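Local coordinates for CBS domain-containing protein (Thermoplasma acidophilum DSM 1728, PDB 1PVM) that is of unknown function but joins a pair of CBS domains, probably a regulatory ligand-sensing module, to a zinc ribbon-like domain that binds metal through four cysteines, at residues 31-43 / 52-64. Numbering follows the deposited sequence.
Sequences AVKIMNENHLYGL and DVGLLSERSIIKR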
loop_
_atom_site.group_PDB
_atom_site.type_symbol
_atom_site.label_atom_id
_atom_site.label_comp_id
_atom_site.label_asym_id
_atom_site.label_seq_id
_atom_site.Cartn_x
_atom_site.Cartn_y
_atom_site.Cartn_z
ATOM N N ALA B 31 -0.619 8.688 12.558
ATOM C CA ALA B 31 -0.488 7.241 12.443
ATOM C C ALA B 31 0.495 6.888 11.337
ATOM O O ALA B 31 1.333 6.004 11.493
ATOM C CB ALA B 31 -1.852 6.608 12.156
ATOM N N VAL B 32 0.388 7.578 10.209
ATOM C CA VAL B 32 1.280 7.312 9.090
ATOM C C VAL B 32 2.729 7.654 9.443
ATOM O O VAL B 32 3.653 7.021 8.933
ATOM C CB VAL B 32 0.814 8.076 7.832
ATOM C CG1 VAL B 32 1.891 8.061 6.769
ATOM C CG2 VAL B 32 -0.460 7.432 7.294
ATOM N N LYS B 33 2.933 8.635 10.323
ATOM C CA LYS B 33 4.290 8.990 10.740
ATOM C C LYS B 33 4.926 7.757 11.377
ATOM O O LYS B 33 6.103 7.461 11.164
ATOM C CB LYS B 33 4.284 10.113 11.784
ATOM C CG LYS B 33 3.844 11.466 11.287
ATOM C CD LYS B 33 4.128 12.540 12.344
ATOM C CE LYS B 33 3.479 12.203 13.682
ATOM N NZ LYS B 33 3.773 13.211 14.744
ATOM N N ILE B 34 4.137 7.051 12.180
ATOM C CA ILE B 34 4.609 5.844 12.848
ATOM C C ILE B 34 4.919 4.765 11.812
ATOM O O ILE B 34 5.925 4.065 11.911
ATOM C CB ILE B 34 3.551 5.323 13.848
ATOM C CG1 ILE B 34 3.362 6.346 14.973
ATOM C CG2 ILE B 34 3.977 3.974 14.419
ATOM C CD1 ILE B 34 2.275 5.979 15.956
ATOM N N MET B 35 4.055 4.631 10.812
ATOM C CA MET B 35 4.274 3.637 9.770
ATOM C C MET B 35 5.554 3.918 8.981
ATOM O O MET B 35 6.369 3.022 8.774
ATOM C CB MET B 35 3.094 3.603 8.796
ATOM C CG MET B 35 1.769 3.141 9.378
ATOM S SD MET B 35 0.532 2.993 8.051
ATOM C CE MET B 35 -0.509 1.715 8.695
ATOM N N ASN B 36 5.731 5.165 8.543
ATOM C CA ASN B 36 6.912 5.527 7.759
ATOM C C ASN B 36 8.208 5.400 8.543
ATOM O O ASN B 36 9.215 4.921 8.026
ATOM C CB ASN B 36 6.784 6.957 7.207
ATOM C CG ASN B 36 5.726 7.071 6.118
ATOM O OD1 ASN B 36 5.403 6.088 5.452
ATOM N ND2 ASN B 36 5.195 8.274 5.922
ATOM N N GLU B 37 8.179 5.824 9.796
ATOM C CA GLU B 37 9.359 5.765 10.643
ATOM C C GLU B 37 9.839 4.336 10.879
ATOM O O GLU B 37 11.030 4.045 10.773
ATOM C CB GLU B 37 9.041 6.416 11.984
ATOM C CG GLU B 37 10.211 6.558 12.916
ATOM C CD GLU B 37 9.770 7.082 14.262
ATOM O OE1 GLU B 37 8.878 7.957 14.280
ATOM O OE2 GLU B 37 10.308 6.630 15.294
ATOM N N ASN B 38 8.902 3.446 11.190
ATOM C CA ASN B 38 9.224 2.053 11.478
ATOM C C ASN B 38 9.162 1.106 10.280
ATOM O O ASN B 38 9.466 -0.078 10.422
ATOM C CB ASN B 38 8.282 1.515 12.565
ATOM C CG ASN B 38 8.335 2.327 13.849
ATOM O OD1 ASN B 38 7.577 3.282 14.034
ATOM N ND2 ASN B 38 9.244 1.955 14.739
ATOM N N HIS B 39 8.785 1.613 9.110
ATOM C CA HIS B 39 8.651 0.752 7.935
ATOM C C HIS B 39 7.710 -0.380 8.329
ATOM O O HIS B 39 7.973 -1.555 8.073
ATOM C CB HIS B 39 10.012 0.196 7.513
ATOM C CG HIS B 39 10.921 1.226 6.919
ATOM N ND1 HIS B 39 10.689 1.796 5.686
ATOM C CD2 HIS B 39 12.042 1.811 7.400
ATOM C CE1 HIS B 39 11.630 2.690 5.434
ATOM N NE2 HIS B 39 12.462 2.718 6.458
ATOM N N LEU B 40 6.611 0.013 8.967
ATOM C CA LEU B 40 5.579 -0.895 9.472
ATOM C C LEU B 40 4.261 -0.409 8.880
ATOM O O LEU B 40 3.806 0.687 9.198
ATOM C CB LEU B 40 5.548 -0.797 10.999
ATOM C CG LEU B 40 4.540 -1.602 11.809
ATOM C CD1 LEU B 40 4.797 -3.085 11.612
ATOM C CD2 LEU B 40 4.669 -1.225 13.285
ATOM N N TYR B 41 3.637 -1.222 8.036
ATOM C CA TYR B 41 2.412 -0.789 7.378
ATOM C C TYR B 41 1.116 -1.423 7.853
ATOM O O TYR B 41 0.155 -1.586 7.099
ATOM C CB TYR B 41 2.613 -0.940 5.870
ATOM C CG TYR B 41 3.823 -0.151 5.431
ATOM C CD1 TYR B 41 3.769 1.240 5.340
ATOM C CD2 TYR B 41 5.049 -0.778 5.211
ATOM C CE1 TYR B 41 4.906 1.991 5.050
ATOM C CE2 TYR B 41 6.195 -0.037 4.918
ATOM C CZ TYR B 41 6.112 1.343 4.842
ATOM O OH TYR B 41 7.238 2.082 4.566
ATOM N N GLY B 42 1.100 -1.738 9.139
ATOM C CA GLY B 42 -0.070 -2.320 9.759
ATOM C C GLY B 42 0.001 -2.016 11.237
ATOM O O GLY B 42 0.956 -2.409 11.901
ATOM N N LEU B 43 -0.993 -1.303 11.757
ATOM C CA LEU B 43 -1.017 -0.960 13.178
ATOM C C LEU B 43 -2.308 -1.452 13.809
ATOM O O LEU B 43 -3.375 -1.398 13.188
ATOM C CB LEU B 43 -0.934 0.560 13.378
ATOM C CG LEU B 43 0.200 1.357 12.710
ATOM C CD1 LEU B 43 -0.015 2.849 12.955
ATOM C CD2 LEU B 43 1.547 0.916 13.253
ATOM N N ASP B 52 -9.299 -3.854 21.375
ATOM C CA ASP B 52 -8.746 -3.862 20.020
ATOM C C ASP B 52 -9.913 -3.710 19.053
ATOM O O ASP B 52 -10.693 -4.639 18.861
ATOM C CB ASP B 52 -8.010 -5.173 19.769
ATOM C CG ASP B 52 -6.859 -5.382 20.736
ATOM O OD1 ASP B 52 -5.933 -4.547 20.753
ATOM O OD2 ASP B 52 -6.886 -6.380 21.485
ATOM N N VAL B 53 -10.020 -2.537 18.435
ATOM C CA VAL B 53 -11.140 -2.248 17.549
ATOM C C VAL B 53 -10.875 -2.260 16.051
ATOM O O VAL B 53 -11.812 -2.227 15.258
ATOM C CB VAL B 53 -11.779 -0.884 17.923
ATOM C CG1 VAL B 53 -12.387 -0.962 19.328
ATOM C CG2 VAL B 53 -10.724 0.227 17.856
ATOM N N GLY B 54 -9.614 -2.301 15.644
ATOM C CA GLY B 54 -9.353 -2.318 14.219
ATOM C C GLY B 54 -7.900 -2.455 13.837
ATOM O O GLY B 54 -7.024 -2.591 14.685
ATOM N N LEU B 55 -7.651 -2.427 12.537
ATOM C CA LEU B 55 -6.297 -2.531 12.022
ATOM C C LEU B 55 -6.165 -1.497 10.908
ATOM O O LEU B 55 -6.974 -1.466 9.979
ATOM C CB LEU B 55 -6.046 -3.954 11.493
ATOM C CG LEU B 55 -4.588 -4.428 11.362
ATOM C CD1 LEU B 55 -4.559 -5.933 11.170
ATOM C CD2 LEU B 55 -3.897 -3.728 10.204
ATOM N N LEU B 56 -5.161 -0.630 11.023
ATOM C CA LEU B 56 -4.925 0.410 10.020
ATOM C C LEU B 56 -3.846 -0.073 9.059
ATOM O O LEU B 56 -2.751 -0.420 9.486
ATOM C CB LEU B 56 -4.468 1.705 10.697
ATOM C CG LEU B 56 -4.296 2.920 9.778
ATOM C CD1 LEU B 56 -5.666 3.428 9.335
ATOM C CD2 LEU B 56 -3.533 4.022 10.510
ATOM N N SER B 57 -4.163 -0.088 7.766
ATOM C CA SER B 57 -3.235 -0.544 6.732
ATOM C C SER B 57 -3.100 0.493 5.620
ATOM O O SER B 57 -3.847 1.465 5.578
ATOM C CB SER B 57 -3.741 -1.850 6.119
ATOM O OG SER B 57 -4.957 -1.634 5.416
ATOM N N GLU B 58 -2.151 0.282 4.714
ATOM C CA GLU B 58 -1.969 1.216 3.606
ATOM C C GLU B 58 -3.231 1.296 2.762
ATOM O O GLU B 58 -3.702 2.382 2.429
ATOM C CB GLU B 58 -0.830 0.776 2.689
ATOM C CG GLU B 58 0.558 1.129 3.145
ATOM C CD GLU B 58 1.566 0.978 2.013
ATOM O OE1 GLU B 58 1.747 -0.153 1.512
ATOM O OE2 GLU B 58 2.168 1.998 1.622
ATOM N N ARG B 59 -3.766 0.134 2.403
ATOM C CA ARG B 59 -4.962 0.084 1.581
ATOM C C ARG B 59 -6.149 0.760 2.270
ATOM O O ARG B 59 -6.945 1.429 1.608
ATOM C CB ARG B 59 -5.297 -1.374 1.220
ATOM C CG ARG B 59 -6.444 -1.536 0.220
ATOM C CD ARG B 59 -6.222 -0.727 -1.050
ATOM N NE ARG B 59 -5.015 -1.132 -1.763
ATOM C CZ ARG B 59 -4.897 -2.252 -2.472
ATOM N NH1 ARG B 59 -5.919 -3.093 -2.572
ATOM N NH2 ARG B 59 -3.750 -2.530 -3.078
ATOM N N SER B 60 -6.270 0.612 3.590
ATOM C CA SER B 60 -7.393 1.245 4.288
ATOM C C SER B 60 -7.318 2.767 4.106
ATOM O O SER B 60 -8.339 3.434 3.964
ATOM C CB SER B 60 -7.403 0.878 5.786
ATOM O OG SER B 60 -6.339 1.476 6.508
ATOM N N ILE B 61 -6.104 3.307 4.094
ATOM C CA ILE B 61 -5.911 4.743 3.912
ATOM C C ILE B 61 -6.267 5.163 2.481
ATOM O O ILE B 61 -6.919 6.188 2.266
ATOM C CB ILE B 61 -4.447 5.125 4.237
ATOM C CG1 ILE B 61 -4.187 4.878 5.725
ATOM C CG2 ILE B 61 -4.179 6.569 3.869
ATOM C CD1 ILE B 61 -2.730 4.914 6.125
ATOM N N ILE B 62 -5.853 4.362 1.502
ATOM C CA ILE B 62 -6.137 4.661 0.099
ATOM C C ILE B 62 -7.635 4.551 -0.215
ATOM O O ILE B 62 -8.200 5.384 -0.938
ATOM C CB ILE B 62 -5.363 3.698 -0.846
ATOM C CG1 ILE B 62 -3.851 3.880 -0.674
ATOM C CG2 ILE B 62 -5.778 3.932 -2.291
ATOM C CD1 ILE B 62 -3.343 5.277 -0.949
ATOM N N LYS B 63 -8.281 3.534 0.344
ATOM C CA LYS B 63 -9.702 3.292 0.094
ATOM C C LYS B 63 -10.676 4.099 0.942
ATOM O O LYS B 63 -11.737 4.498 0.465
ATOM C CB LYS B 63 -10.026 1.804 0.295
ATOM C CG LYS B 63 -9.420 0.849 -0.728
ATOM C CD LYS B 63 -10.172 0.864 -2.052
ATOM C CE LYS B 63 -11.609 0.381 -1.895
ATOM N NZ LYS B 63 -12.323 0.299 -3.206
ATOM N N ARG B 64 -10.319 4.344 2.198
ATOM C CA ARG B 64 -11.232 5.039 3.088
ATOM C C ARG B 64 -10.840 6.428 3.562
ATOM O O ARG B 64 -11.687 7.166 4.062
ATOM C CB ARG B 64 -11.532 4.123 4.272
ATOM C CG ARG B 64 -11.974 2.743 3.806
ATOM C CD ARG B 64 -12.131 1.774 4.954
ATOM N NE ARG B 64 -13.513 1.329 5.086
ATOM C CZ ARG B 64 -14.521 2.113 5.456
ATOM N NH1 ARG B 64 -14.302 3.391 5.735
ATOM N NH2 ARG B 64 -15.748 1.618 5.552
HETATM O O HOH W 1 -0.645 -2.268 4.575
#
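Leu43 and Leu56 face each other as an antiparallel hydrogen-bonded pair, Leu43 N giving to Leu56 O at 3.0 Å and Leu56 N to Leu43 O at 2.9 Å, both donors lying in the carbonyl plane. Two residues from this pair, back along one segment and on along the other, a water bridges the backbones at the start of helix 58-64: it donates to Tyr41 O and accepts from Glu58 N. Ser57 is the N-cap of that helix: its OG accepts from Ser60 N, while Ser60 OG donates back to Ser57 O at 2.7 Å.

On one face of the hairpin, helix 31-38 lies across strand 52-57 at 62°. Leu56 CG stands anti to the backbone N (chi1 -175°), which brings CD2 against Ala31 CB at 3.5 Å, tighter than usual for two carbons. Met35 runs out extended beyond CG and lays its CE methyl 3.2 Å from Leu56 O, the same carbonyl that Leu43 N grips. Beyond it, Val32 CG2 meets Ile61 CD1 at 3.6 Å, tying the two helices together, and Ile77 closes over Ala31 and Leu56.

Glu58 passes obliquely by the Tyr41 ring, its CG 3.9 Å from Tyr41 CD1. Its carboxylate goes on to the dimer partner, forming a salt bridge with Arg59 of the second subunit. Were Glu58 an alanine, that arginine would probably lose its carboxylate mate, and the Tyr41 ring the CG that lies against it. Arg59 of this chain pairs in the same way with Glu58 of the second subunit, so helix 58-65 serves the dimer interface as well as the core. Together with strand 21-23, which runs parallel beside strand 42-46, helix 28-38, the hairpin of strands 42-46 and 52-57 and helix 58-65 make the beta-alpha-beta-beta-alpha unit characteristic of a CBS domain.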